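Local coordinates for protein pilin (Streptococcus pyogenes serotype M1, PDB 3GLD) that builds the shaft of the pilus as its major subunit, stacking head to tail through isopeptide cross-links for host-cell adhesion, bacterial aggregation and biofilm formation, at residues 30-35 and 157-162; 195-200 and 212-217; 202-207 and 224-229. The protein carries 2 engineered substitutions. One frame throughout, in Å; residues are numbered along the deposited sequence.

Contact 1 (30-35 and 157-162)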
ATOM      1  N   SER A  30       1.167  -9.546  -4.570  1.00 31.65           N
ATOM      2  CA  SER A  30      -0.155  -9.417  -5.210  1.00 32.84           C
ATOM      3  C   SER A  30      -1.327  -9.727  -4.276  1.00 32.89           C
ATOM      4  O   SER A  30      -2.456  -9.261  -4.492  1.00 32.98           O
ATOM      5  CB  SER A  30      -0.234 -10.289  -6.466  1.00 33.50           C
ATOM      6  OG  SER A  30       0.107 -11.627  -6.146  1.00 36.03           O
ATOM      7  N   ASN A  31      -1.059 -10.487  -3.224  1.00 31.92           N
ATOM      8  CA  ASN A  31      -2.084 -10.838  -2.247  1.00 31.50           C
ATOM      9  C   ASN A  31      -2.162  -9.842  -1.092  1.00 30.39           C
ATOM     10  O   ASN A  31      -2.825 -10.096  -0.097  1.00 29.73           O
ATOM     11  CB  ASN A  31      -1.817 -12.238  -1.690  1.00 32.52           C
ATOM     12  CG  ASN A  31      -1.998 -13.328  -2.731  1.00 35.32           C
ATOM     13  OD1 ASN A  31      -3.019 -13.386  -3.417  1.00 37.90           O
ATOM     14  ND2 ASN A  31      -1.004 -14.212  -2.842  1.00 37.42           N
ATOM     15  N   ALA A  32      -1.486  -8.699  -1.218  1.00 29.31           N
ATOM     16  CA  ALA A  32      -1.445  -7.729  -0.112  1.00 28.83           C
ATOM     17  C   ALA A  32      -2.827  -7.262   0.291  1.00 28.76           C
ATOM     18  O   ALA A  32      -3.697  -7.084  -0.564  1.00 29.47           O
ATOM     19  CB  ALA A  32      -0.578  -6.524  -0.480  1.00 28.54           C
ATOM     20  N   LEU A  33      -3.020  -7.069   1.596  1.00 28.21           N
ATOM     21  CA  LEU A  33      -4.140  -6.298   2.127  1.00 28.07           C
ATOM     22  C   LEU A  33      -3.974  -4.807   1.792  1.00 28.30           C
ATOM     23  O   LEU A  33      -2.838  -4.303   1.751  1.00 27.52           O
ATOM     24  CB  LEU A  33      -4.262  -6.489   3.644  1.00 27.82           C
ATOM     25  CG  LEU A  33      -4.825  -7.827   4.175  1.00 28.21           C
ATOM     26  CD1 LEU A  33      -3.838  -8.975   3.976  1.00 29.79           C
ATOM     27  CD2 LEU A  33      -5.169  -7.678   5.644  1.00 28.50           C
ATOM     28  N   ILE A  34      -5.093  -4.128   1.520  1.00 27.89           N
ATOM     29  CA  ILE A  34      -5.070  -2.718   1.090  1.00 28.75           C
ATOM     30  C   ILE A  34      -5.440  -1.872   2.306  1.00 28.27           C
ATOM     31  O   ILE A  34      -6.511  -2.043   2.875  1.00 29.26           O
ATOM     32  CB  ILE A  34      -6.069  -2.443  -0.108  1.00 28.60           C
ATOM     33  CG1 ILE A  34      -5.774  -3.357  -1.313  1.00 28.71           C
ATOM     34  CG2 ILE A  34      -6.097  -0.966  -0.512  1.00 30.08           C
ATOM     35  CD1 ILE A  34      -4.335  -3.269  -1.874  1.00 28.85           C
ATOM     36  N   PRO A  35      -4.549  -0.955   2.711  1.00 27.66           N
ATOM     37  CA  PRO A  35      -4.802  -0.135   3.906  1.00 28.24           C
ATOM     38  C   PRO A  35      -5.948   0.884   3.722  1.00 28.36           C
ATOM     39  O   PRO A  35      -6.160   1.363   2.612  1.00 28.82           O
ATOM     40  CB  PRO A  35      -3.460   0.586   4.124  1.00 27.50           C
ATOM     41  CG  PRO A  35      -2.828   0.612   2.758  1.00 27.05           C
ATOM     42  CD  PRO A  35      -3.261  -0.641   2.076  1.00 27.08           C
ATOM     43  N   LEU A 157       2.977  -0.369  -2.469  1.00 30.04           N
ATOM     44  CA  LEU A 157       2.650  -0.928  -1.162  1.00 28.55           C
ATOM     45  C   LEU A 157       3.502  -2.174  -0.935  1.00 27.72           C
ATOM     46  O   LEU A 157       3.381  -3.176  -1.651  1.00 26.85           O
ATOM     47  CB  LEU A 157       1.165  -1.284  -1.081  1.00 28.25           C
ATOM     48  CG  LEU A 157       0.713  -1.968   0.207  1.00 28.12           C
ATOM     49  CD1 LEU A 157       0.783  -1.034   1.412  1.00 27.10           C
ATOM     50  CD2 LEU A 157      -0.710  -2.517  -0.000  1.00 26.73           C
ATOM     51  N   ASP A 158       4.375  -2.093   0.053  1.00 27.66           N
ATOM     52  CA  ASP A 158       5.181  -3.256   0.460  1.00 27.87           C
ATOM     53  C   ASP A 158       4.454  -3.977   1.615  1.00 27.53           C
ATOM     54  O   ASP A 158       3.583  -3.407   2.272  1.00 27.41           O
ATOM     55  CB  ASP A 158       6.610  -2.822   0.847  1.00 28.10           C
ATOM     56  CG  ASP A 158       7.614  -4.001   0.884  1.00 30.83           C
ATOM     57  OD1 ASP A 158       7.243  -5.166   0.601  1.00 33.05           O
ATOM     58  OD2 ASP A 158       8.789  -3.749   1.193  1.00 33.21           O
ATOM     59  N   SER A 159       4.789  -5.240   1.831  1.00 27.58           N
ATOM     60  CA  SER A 159       4.262  -5.981   2.977  1.00 27.33           C
ATOM     61  C   SER A 159       5.338  -6.974   3.362  1.00 26.69           C
ATOM     62  O   SER A 159       6.400  -6.976   2.772  1.00 26.93           O
ATOM     63  CB  SER A 159       2.929  -6.640   2.647  1.00 26.61           C
ATOM     64  OG  SER A 159       3.040  -7.436   1.495  1.00 29.87           O
ATOM     65  N   THR A 160       5.107  -7.782   4.382  1.00 26.15           N
ATOM     66  CA  THR A 160       6.192  -8.611   4.888  1.00 24.79           C
ATOM     67  C   THR A 160       5.739 -10.051   5.182  1.00 24.33           C
ATOM     68  O   THR A 160       4.627 -10.442   4.820  1.00 23.49           O
ATOM     69  CB  THR A 160       6.862  -7.933   6.110  1.00 24.46           C
ATOM     70  OG1 THR A 160       8.068  -8.626   6.457  1.00 26.78           O
ATOM     71  CG2 THR A 160       5.901  -7.855   7.317  1.00 25.35           C
ATOM     72  N   THR A 161       6.623 -10.860   5.770  1.00 23.99           N
ATOM     73  CA  THR A 161       6.254 -12.213   6.181  1.00 23.88           C
ATOM     74  C   THR A 161       6.656 -12.420   7.615  1.00 24.26           C
ATOM     75  O   THR A 161       7.624 -11.790   8.086  1.00 24.81           O
ATOM     76  CB  THR A 161       6.943 -13.300   5.343  1.00 24.08           C
ATOM     77  OG1 THR A 161       8.365 -13.173   5.497  1.00 23.61           O
ATOM     78  CG2 THR A 161       6.557 -13.177   3.856  1.00 24.61           C
ATOM     79  N   LEU A 162       5.901 -13.290   8.304  1.00 23.63           N
ATOM     80  CA  LEU A 162       6.290 -13.830   9.589  1.00 23.72           C
ATOM     81  C   LEU A 162       6.383 -15.369   9.518  1.00 23.81           C
ATOM     82  O   LEU A 162       5.407 -16.066   9.181  1.00 22.37           O
ATOM     83  CB  LEU A 162       5.318 -13.385  10.685  1.00 23.60           C
ATOM     84  CG  LEU A 162       5.447 -14.127  12.022  1.00 23.27           C
ATOM     85  CD1 LEU A 162       6.784 -13.850  12.629  1.00 21.43           C
ATOM     86  CD2 LEU A 162       4.336 -13.722  12.973  1.00 23.92           C
TER
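At the junction of the two immunoglobulin-like, all-beta domains of this pilin, the loop 30-35, which follows strand 18-27, rests on 157-162, part of the long strand 151-169 that runs from one domain into the next. The contact illustrates how a single branched side chain can serve as the bump for a hollow built by a loop. Leu157 is that bump. Its CG lies anti to the backbone N (chi1 176°), so the two methyls are carried up toward the loop and CD2 leads. The hollow is curved and made of four successive residues: Ala32 offers its CB, Leu33 its carbonyl oxygen, Ile34 the tip of its longer branch and Pro35 the edge of its ring. Pro35 meets Leu157 tip to tip, with its CD 3.8 Å from Leu157 CD2, while its CG and CD also skirt CD1. Ile34 arrives differently: its CB points away from the strand, but chi1 and chi2, both -57°, fold CD1 back so that it crosses Leu157 obliquely, 4.1 Å from Leu157 CD2. Ala32 closes the hollow with its CB 4.0 Å from the same methyl. That CB also faces the hydroxyl of Ser159, the closest pair of CA atoms across the segments being Ala32 and Ser159 at 6.7 Å. No hydrogen bond spans the two segments; they meet by van der Waals packing. Polar ties run outward instead: Asn31 O accepts a bond from Asn234 ND2 and Ile34 O one from Asn72 ND2. Leu25 and Leu27 of strand 18-27 pack on Leu157 as well. The tightest approach in the hollow is polar on one side only, Leu157 CD2 standing 3.3 Å from Leu33 O.

Contact 2 (195-200 and 212-217)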
ATOM      1  N   GLU A 195     -10.351  -8.765   8.938  1.00 31.21           N
ATOM      2  CA  GLU A 195      -9.547  -8.900   7.719  1.00 30.64           C
ATOM      3  C   GLU A 195      -8.735 -10.195   7.799  1.00 29.18           C
ATOM      4  O   GLU A 195      -8.273 -10.543   8.855  1.00 29.11           O
ATOM      5  CB  GLU A 195      -8.593  -7.715   7.552  1.00 31.36           C
ATOM      6  CG  GLU A 195      -9.264  -6.469   6.994  1.00 33.92           C
ATOM      7  CD  GLU A 195      -9.777  -6.684   5.577  1.00 37.74           C
ATOM      8  OE1 GLU A 195      -8.939  -6.912   4.668  1.00 39.34           O
ATOM      9  OE2 GLU A 195     -11.020  -6.622   5.377  1.00 37.27           O
ATOM     10  N   LYS A 196      -8.576 -10.893   6.683  1.00 28.82           N
ATOM     11  CA  LYS A 196      -7.849 -12.175   6.633  1.00 28.54           C
ATOM     12  C   LYS A 196      -6.425 -12.024   6.131  1.00 28.08           C
ATOM     13  O   LYS A 196      -6.163 -11.242   5.209  1.00 27.62           O
ATOM     14  CB  LYS A 196      -8.564 -13.189   5.718  1.00 28.10           C
ATOM     15  CG  LYS A 196     -10.047 -13.502   6.072  1.00 30.89           C
ATOM     16  CD  LYS A 196     -10.202 -14.374   7.280  1.00 33.33           C
ATOM     17  CE  LYS A 196     -11.683 -14.788   7.486  1.00 35.30           C
ATOM     18  NZ  LYS A 196     -12.448 -13.797   8.315  1.00 36.38           N
ATOM     19  N   VAL A 197      -5.513 -12.797   6.727  1.00 27.56           N
ATOM     20  CA  VAL A 197      -4.168 -12.969   6.196  1.00 26.72           C
ATOM     21  C   VAL A 197      -3.901 -14.442   5.905  1.00 26.40           C
ATOM     22  O   VAL A 197      -4.464 -15.342   6.574  1.00 26.82           O
ATOM     23  CB  VAL A 197      -3.049 -12.419   7.135  1.00 27.39           C
ATOM     24  CG1 VAL A 197      -3.286 -10.942   7.447  1.00 28.80           C
ATOM     25  CG2 VAL A 197      -2.932 -13.238   8.402  1.00 26.67           C
ATOM     26  N   MET A 198      -3.049 -14.682   4.916  1.00 24.95           N
ATOM     27  CA  MET A 198      -2.782 -16.013   4.439  1.00 25.70           C
ATOM     28  C   MET A 198      -1.643 -16.639   5.239  1.00 25.78           C
ATOM     29  O   MET A 198      -0.612 -16.002   5.473  1.00 24.84           O
ATOM     30  CB  MET A 198      -2.398 -15.990   2.975  1.00 25.47           C
ATOM     31  CG  MET A 198      -3.474 -15.395   2.081  1.00 28.31           C
ATOM     32  SD  MET A 198      -2.847 -15.026   0.436  1.00 32.42           S
ATOM     33  CE  MET A 198      -2.762 -16.638  -0.334  1.00 30.73           C
ATOM     34  N   ILE A 199      -1.842 -17.897   5.619  1.00 25.35           N
ATOM     35  CA  ILE A 199      -0.853 -18.660   6.374  1.00 25.94           C
ATOM     36  C   ILE A 199      -0.549 -19.977   5.659  1.00 26.52           C
ATOM     37  O   ILE A 199      -1.480 -20.687   5.247  1.00 26.43           O
ATOM     38  CB  ILE A 199      -1.343 -18.891   7.815  1.00 25.60           C
ATOM     39  CG1 ILE A 199      -1.373 -17.543   8.544  1.00 25.05           C
ATOM     40  CG2 ILE A 199      -0.415 -19.904   8.573  1.00 26.38           C
ATOM     41  CD1 ILE A 199      -1.843 -17.594   9.957  1.00 24.91           C
ATOM     42  N   GLU A 200       0.739 -20.285   5.505  1.00 26.06           N
ATOM     43  CA  GLU A 200       1.197 -21.544   4.918  1.00 27.80           C
ATOM     44  C   GLU A 200       1.936 -22.338   5.980  1.00 27.31           C
ATOM     45  O   GLU A 200       2.838 -21.802   6.594  1.00 27.37           O
ATOM     46  CB  GLU A 200       2.173 -21.317   3.752  1.00 28.03           C
ATOM     47  CG  GLU A 200       1.556 -20.785   2.471  1.00 34.10           C
ATOM     48  CD  GLU A 200       2.581 -20.655   1.326  1.00 40.07           C
ATOM     49  OE1 GLU A 200       3.785 -20.953   1.539  1.00 41.37           O
ATOM     50  OE2 GLU A 200       2.175 -20.243   0.216  1.00 42.36           O
ATOM     51  N   THR A 212      -4.072 -21.867   5.216  1.00 25.93           N
ATOM     52  CA  THR A 212      -5.156 -21.480   6.078  1.00 25.12           C
ATOM     53  C   THR A 212      -5.184 -19.960   6.057  1.00 26.14           C
ATOM     54  O   THR A 212      -4.319 -19.316   5.430  1.00 25.46           O
ATOM     55  CB  THR A 212      -4.942 -21.955   7.538  1.00 25.72           C
ATOM     56  OG1 THR A 212      -3.595 -21.686   7.941  1.00 22.35           O
ATOM     57  CG2 THR A 212      -5.214 -23.444   7.672  1.00 24.74           C
ATOM     58  N   GLU A 213      -6.159 -19.392   6.758  1.00 26.34           N
ATOM     59  CA  GLU A 213      -6.249 -17.952   6.949  1.00 26.90           C
ATOM     60  C   GLU A 213      -6.397 -17.644   8.427  1.00 26.73           C
ATOM     61  O   GLU A 213      -6.961 -18.435   9.181  1.00 27.76           O
ATOM     62  CB  GLU A 213      -7.439 -17.368   6.167  1.00 27.03           C
ATOM     63  CG  GLU A 213      -7.328 -17.518   4.635  1.00 29.04           C
ATOM     64  CD  GLU A 213      -8.632 -17.154   3.885  1.00 33.61           C
ATOM     65  OE1 GLU A 213      -9.736 -17.295   4.454  1.00 32.91           O
ATOM     66  OE2 GLU A 213      -8.539 -16.743   2.701  1.00 36.99           O
ATOM     67  N   ALA A 214      -5.846 -16.511   8.842  1.00 26.74           N
ATOM     68  CA  ALA A 214      -6.028 -15.975  10.182  1.00 26.36           C
ATOM     69  C   ALA A 214      -6.796 -14.668  10.067  1.00 26.25           C
ATOM     70  O   ALA A 214      -6.648 -13.943   9.083  1.00 26.71           O
ATOM     71  CB  ALA A 214      -4.701 -15.726  10.838  1.00 25.86           C
ATOM     72  N   SER A 215      -7.606 -14.376  11.071  1.00 26.53           N
ATOM     73  CA  SER A 215      -8.372 -13.137  11.137  1.00 27.50           C
ATOM     74  C   SER A 215      -7.708 -12.186  12.105  1.00 27.45           C
ATOM     75  O   SER A 215      -7.323 -12.578  13.200  1.00 26.74           O
ATOM     76  CB  SER A 215      -9.793 -13.403  11.627  1.00 27.66           C
ATOM     77  OG  SER A 215     -10.552 -14.072  10.643  1.00 29.83           O
ATOM     78  N   ILE A 216      -7.561 -10.932  11.686  1.00 27.82           N
ATOM     79  CA  ILE A 216      -7.023  -9.889  12.541  1.00 28.10           C
ATOM     80  C   ILE A 216      -7.936  -9.747  13.774  1.00 29.04           C
ATOM     81  O   ILE A 216      -9.167  -9.750  13.657  1.00 28.96           O
ATOM     82  CB  ILE A 216      -6.865  -8.543  11.755  1.00 28.46           C
ATOM     83  CG1 ILE A 216      -5.870  -8.713  10.604  1.00 28.79           C
ATOM     84  CG2 ILE A 216      -6.408  -7.426  12.684  1.00 27.91           C
ATOM     85  CD1 ILE A 216      -5.652  -7.429   9.746  1.00 26.59           C
ATOM     86  N   ASP A 217      -7.316  -9.708  14.955  1.00 29.83           N
ATOM     87  CA  ASP A 217      -8.008  -9.557  16.232  1.00 30.87           C
ATOM     88  C   ASP A 217      -8.629 -10.858  16.760  1.00 31.07           C
ATOM     89  O   ASP A 217      -9.345 -10.841  17.757  1.00 31.17           O
ATOM     90  CB  ASP A 217      -9.060  -8.438  16.158  1.00 31.42           C
ATOM     91  CG  ASP A 217      -8.588  -7.144  16.785  1.00 32.74           C
ATOM     92  OD1 ASP A 217      -7.364  -6.956  16.954  1.00 33.75           O
ATOM     93  OD2 ASP A 217      -9.458  -6.300  17.107  1.00 37.60           O
TER
HETATM   94  O   HOH W   1      -1.638 -23.311   7.261  1.00 27.40           O
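Five backbone hydrogen bonds knit 195-200 to 212-217, and they account for the inward-facing N-H and C=O groups in turn. Val197 N gives to Ala214 O and Ala214 N returns a bond to Val197 O, both at 2.9 Å. Ile199 and Thr212 repeat the exchange, though less evenly: Thr212 N meets Ile199 O in the carbonyl plane, whereas Ile199 N stands above the carbonyl plane of Thr212. Beyond the last bridge, Ile216 N reaches Glu195 O almost straight, with an angle of 171° at the hydrogen. The strands 196-202 and 210-215 thus form an antiparallel beta hairpin, with Val197-Ala214 and Ile199-Thr212 as hydrogen-bonded pairs and Lys196-Ser215 and Met198-Glu213 as non-hydrogen-bonded ones. On the face of Val197 and Ile199, Ile199 CD1 presses on Ala214 CB at 3.5 Å, and Leu183, Leu185 and Tyr220 lie against this layer. Lys196, bent at chi2 and chi4, brings NZ to Ser215 OG at 3.0 Å, and the same ammonium also donates to Ser194 O. Thr212 OG1 is hydrogen-bonded to Tyr220 OH and to a water 2.6 Å from Thr212 OG1; that water gives a weak hydrogen bond to Ile199 O.

Contact 3 (202-207 and 224-229)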
ATOM      1  N   THR A 202       4.317 -25.635   6.676  1.00 27.05           N
ATOM      2  CA  THR A 202       5.232 -26.581   6.028  1.00 28.58           C
ATOM      3  C   THR A 202       5.629 -27.694   7.001  1.00 30.26           C
ATOM      4  O   THR A 202       5.993 -27.425   8.141  1.00 29.36           O
ATOM      5  CB  THR A 202       6.485 -25.847   5.496  1.00 28.94           C
ATOM      6  OG1 THR A 202       6.059 -24.813   4.602  1.00 26.91           O
ATOM      7  CG2 THR A 202       7.439 -26.791   4.757  1.00 28.92           C
ATOM      8  N   THR A 203       5.513 -28.935   6.533  1.00 32.42           N
ATOM      9  CA  THR A 203       5.883 -30.120   7.293  1.00 34.93           C
ATOM     10  C   THR A 203       6.995 -30.826   6.543  1.00 36.48           C
ATOM     11  O   THR A 203       7.166 -30.650   5.334  1.00 36.99           O
ATOM     12  CB  THR A 203       4.687 -31.092   7.475  1.00 35.08           C
ATOM     13  OG1 THR A 203       4.208 -31.521   6.191  1.00 35.90           O
ATOM     14  CG2 THR A 203       3.549 -30.419   8.232  1.00 34.79           C
ATOM     15  N   LYS A 204       7.783 -31.602   7.267  1.00 38.62           N
ATOM     16  CA  LYS A 204       8.812 -32.408   6.641  1.00 40.51           C
ATOM     17  C   LYS A 204       8.114 -33.424   5.728  1.00 41.21           C
ATOM     18  O   LYS A 204       7.017 -33.899   6.033  1.00 40.98           O
ATOM     19  CB  LYS A 204       9.651 -33.082   7.728  1.00 41.20           C
ATOM     20  CG  LYS A 204       9.940 -32.142   8.910  1.00 43.08           C
ATOM     21  CD  LYS A 204      10.847 -32.733   9.981  1.00 45.88           C
ATOM     22  CE  LYS A 204      12.312 -32.717   9.553  1.00 48.18           C
ATOM     23  NZ  LYS A 204      13.231 -32.397  10.689  1.00 49.98           N
ATOM     24  N   GLY A 205       8.717 -33.712   4.580  1.00 42.62           N
ATOM     25  CA  GLY A 205       8.204 -34.773   3.715  1.00 43.87           C
ATOM     26  C   GLY A 205       7.591 -34.316   2.409  1.00 44.87           C
ATOM     27  O   GLY A 205       7.899 -33.232   1.902  1.00 44.65           O
ATOM     28  N   GLY A 206       6.703 -35.154   1.882  1.00 45.70           N
ATOM     29  CA  GLY A 206       6.185 -35.009   0.524  1.00 47.01           C
ATOM     30  C   GLY A 206       5.077 -33.990   0.324  1.00 47.66           C
ATOM     31  O   GLY A 206       4.896 -33.467  -0.783  1.00 48.40           O
ATOM     32  N   GLN A 207       4.332 -33.702   1.385  1.00 47.78           N
ATOM     33  CA  GLN A 207       3.161 -32.836   1.268  1.00 47.49           C
ATOM     34  C   GLN A 207       3.578 -31.422   0.879  1.00 46.36           C
ATOM     35  O   GLN A 207       4.610 -30.923   1.326  1.00 46.78           O
ATOM     36  CB  GLN A 207       2.372 -32.822   2.580  1.00 48.19           C
ATOM     37  CG  GLN A 207       2.267 -34.192   3.279  1.00 49.77           C
ATOM     38  CD  GLN A 207       1.328 -35.177   2.574  1.00 52.47           C
ATOM     39  OE1 GLN A 207       0.341 -34.784   1.938  1.00 53.33           O
ATOM     40  NE2 GLN A 207       1.629 -36.468   2.698  1.00 53.00           N
ATOM     41  N   LEU A 224       3.130 -27.223  15.704  1.00 22.66           N
ATOM     42  CA  LEU A 224       4.337 -27.547  14.952  1.00 22.81           C
ATOM     43  C   LEU A 224       5.123 -28.665  15.645  1.00 22.82           C
ATOM     44  O   LEU A 224       5.276 -28.650  16.858  1.00 22.32           O
ATOM     45  CB  LEU A 224       5.259 -26.321  14.832  1.00 22.37           C
ATOM     46  CG  LEU A 224       4.784 -25.057  14.084  1.00 21.58           C
ATOM     47  CD1 LEU A 224       5.716 -23.888  14.289  1.00 21.65           C
ATOM     48  CD2 LEU A 224       4.651 -25.377  12.643  1.00 17.32           C
ATOM     49  N   LYS A 225       5.645 -29.596  14.857  1.00 22.92           N
ATOM     50  CA  LYS A 225       6.685 -30.498  15.335  1.00 23.08           C
ATOM     51  C   LYS A 225       8.066 -29.890  15.035  1.00 23.78           C
ATOM     52  O   LYS A 225       8.169 -28.886  14.320  1.00 23.41           O
ATOM     53  CB  LYS A 225       6.576 -31.869  14.646  1.00 22.60           C
ATOM     54  CG  LYS A 225       5.206 -32.563  14.747  1.00 23.33           C
ATOM     55  CD  LYS A 225       5.210 -33.852  13.873  1.00 25.70           C
ATOM     56  CE  LYS A 225       3.934 -34.697  13.999  1.00 29.46           C
ATOM     57  NZ  LYS A 225       2.732 -34.008  13.446  1.00 31.59           N
ATOM     58  N   ASP A 226       9.127 -30.497  15.585  1.00 23.55           N
ATOM     59  CA  ASP A 226      10.490 -30.153  15.192  1.00 23.75           C
ATOM     60  C   ASP A 226      10.625 -30.033  13.674  1.00 23.66           C
ATOM     61  O   ASP A 226      10.148 -30.907  12.939  1.00 23.78           O
ATOM     62  CB  ASP A 226      11.460 -31.246  15.677  1.00 23.60           C
ATOM     63  CG  ASP A 226      12.884 -30.992  15.231  1.00 23.27           C
ATOM     64  OD1 ASP A 226      13.486 -30.019  15.723  1.00 22.93           O
ATOM     65  OD2 ASP A 226      13.402 -31.764  14.389  1.00 26.69           O
ATOM     66  N   GLY A 227      11.317 -28.988  13.204  1.00 22.85           N
ATOM     67  CA  GLY A 227      11.561 -28.842  11.781  1.00 23.36           C
ATOM     68  C   GLY A 227      10.353 -28.385  10.949  1.00 23.68           C
ATOM     69  O   GLY A 227      10.426 -28.322   9.727  1.00 24.70           O
ATOM     70  N   GLU A 228       9.249 -28.047  11.592  1.00 23.42           N
ATOM     71  CA  GLU A 228       8.089 -27.545  10.840  1.00 23.31           C
ATOM     72  C   GLU A 228       7.973 -26.034  11.011  1.00 23.48           C
ATOM     73  O   GLU A 228       8.579 -25.460  11.930  1.00 22.29           O
ATOM     74  CB  GLU A 228       6.802 -28.253  11.309  1.00 23.25           C
ATOM     75  CG  GLU A 228       6.828 -29.749  11.029  1.00 23.67           C
ATOM     76  CD  GLU A 228       5.530 -30.478  11.394  1.00 24.74           C
ATOM     77  OE1 GLU A 228       4.718 -29.964  12.200  1.00 25.43           O
ATOM     78  OE2 GLU A 228       5.329 -31.570  10.841  1.00 26.41           O
ATOM     79  N   SER A 229       7.192 -25.382  10.140  1.00 22.37           N
ATOM     80  CA  SER A 229       6.983 -23.965  10.313  1.00 22.48           C
ATOM     81  C   SER A 229       5.630 -23.521   9.740  1.00 21.76           C
ATOM     82  O   SER A 229       5.043 -24.205   8.889  1.00 20.51           O
ATOM     83  CB  SER A 229       8.128 -23.177   9.638  1.00 22.52           C
ATOM     84  OG  SER A 229       8.114 -23.381   8.213  1.00 24.17           O
TER
HETATM   85  O   HOH W   2      12.548 -33.856  13.008  1.00 34.70           O
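Near-staggered first torsions set the groups that face each other here: Glu228 CG lies anti to its carbonyl carbon (chi1 -64°), and the chain then extends so that its carboxylate runs alongside Thr203, both pointing the same way. Thr203 has OG1 in the crowded position between N and the carbonyl carbon (chi1 60°), which turns CG2 toward the acid, 3.4 Å from Glu228 OE2. The other oxygen, Glu228 OE1, accepts from Lys225 N at 2.8 Å, approached from above the carboxylate plane. One residue pair is joined through the backbone: Thr202 N donates to Ser229 O at 2.7 Å, and Ser229 N to Thr202 O at 3.1 Å. Farther out, Lys204 bends at chi3 and chi4 over Gly227, and its CD comes 3.5 Å from Asp226 O. The salt bridge from Lys204 NZ to Asp226 OD2 is long, at 3.8 Å, and a water bridges the two groups, accepting from Lys204 NZ and donating to Asp226 OD2. Asp226 OD1 is held by Val168 N. Glu228 N bonds back to Lys225 O, and the positive phi of Gly227 (75°) suits its place in this type II beta turn, which leads into strand 229-236.

Overall arrangement
All three contacts belong to the same elongated chain and follow it from the domain junction outward. Contact 1 and contact 2, with centres 12 Å apart, touch directly: Leu33 CD1 lies 3.5 Å from Lys196 O, and Asn31 CB lies 3.7 Å from Met198 SD, so the loop of the first domain packs against the hairpin of the second. The segments of contacts 2 and 3 alternate along the chain, and their centres lie 20 Å apart, whereas contacts 1 and 3 do not touch. Contacts 1 and 2 lie away from the isopeptide sites; in contact 3, the side chain of Asp226 is about 10 Å from that of Glu245, the residue that promotes the Lys166-Asn290 isopeptide bond.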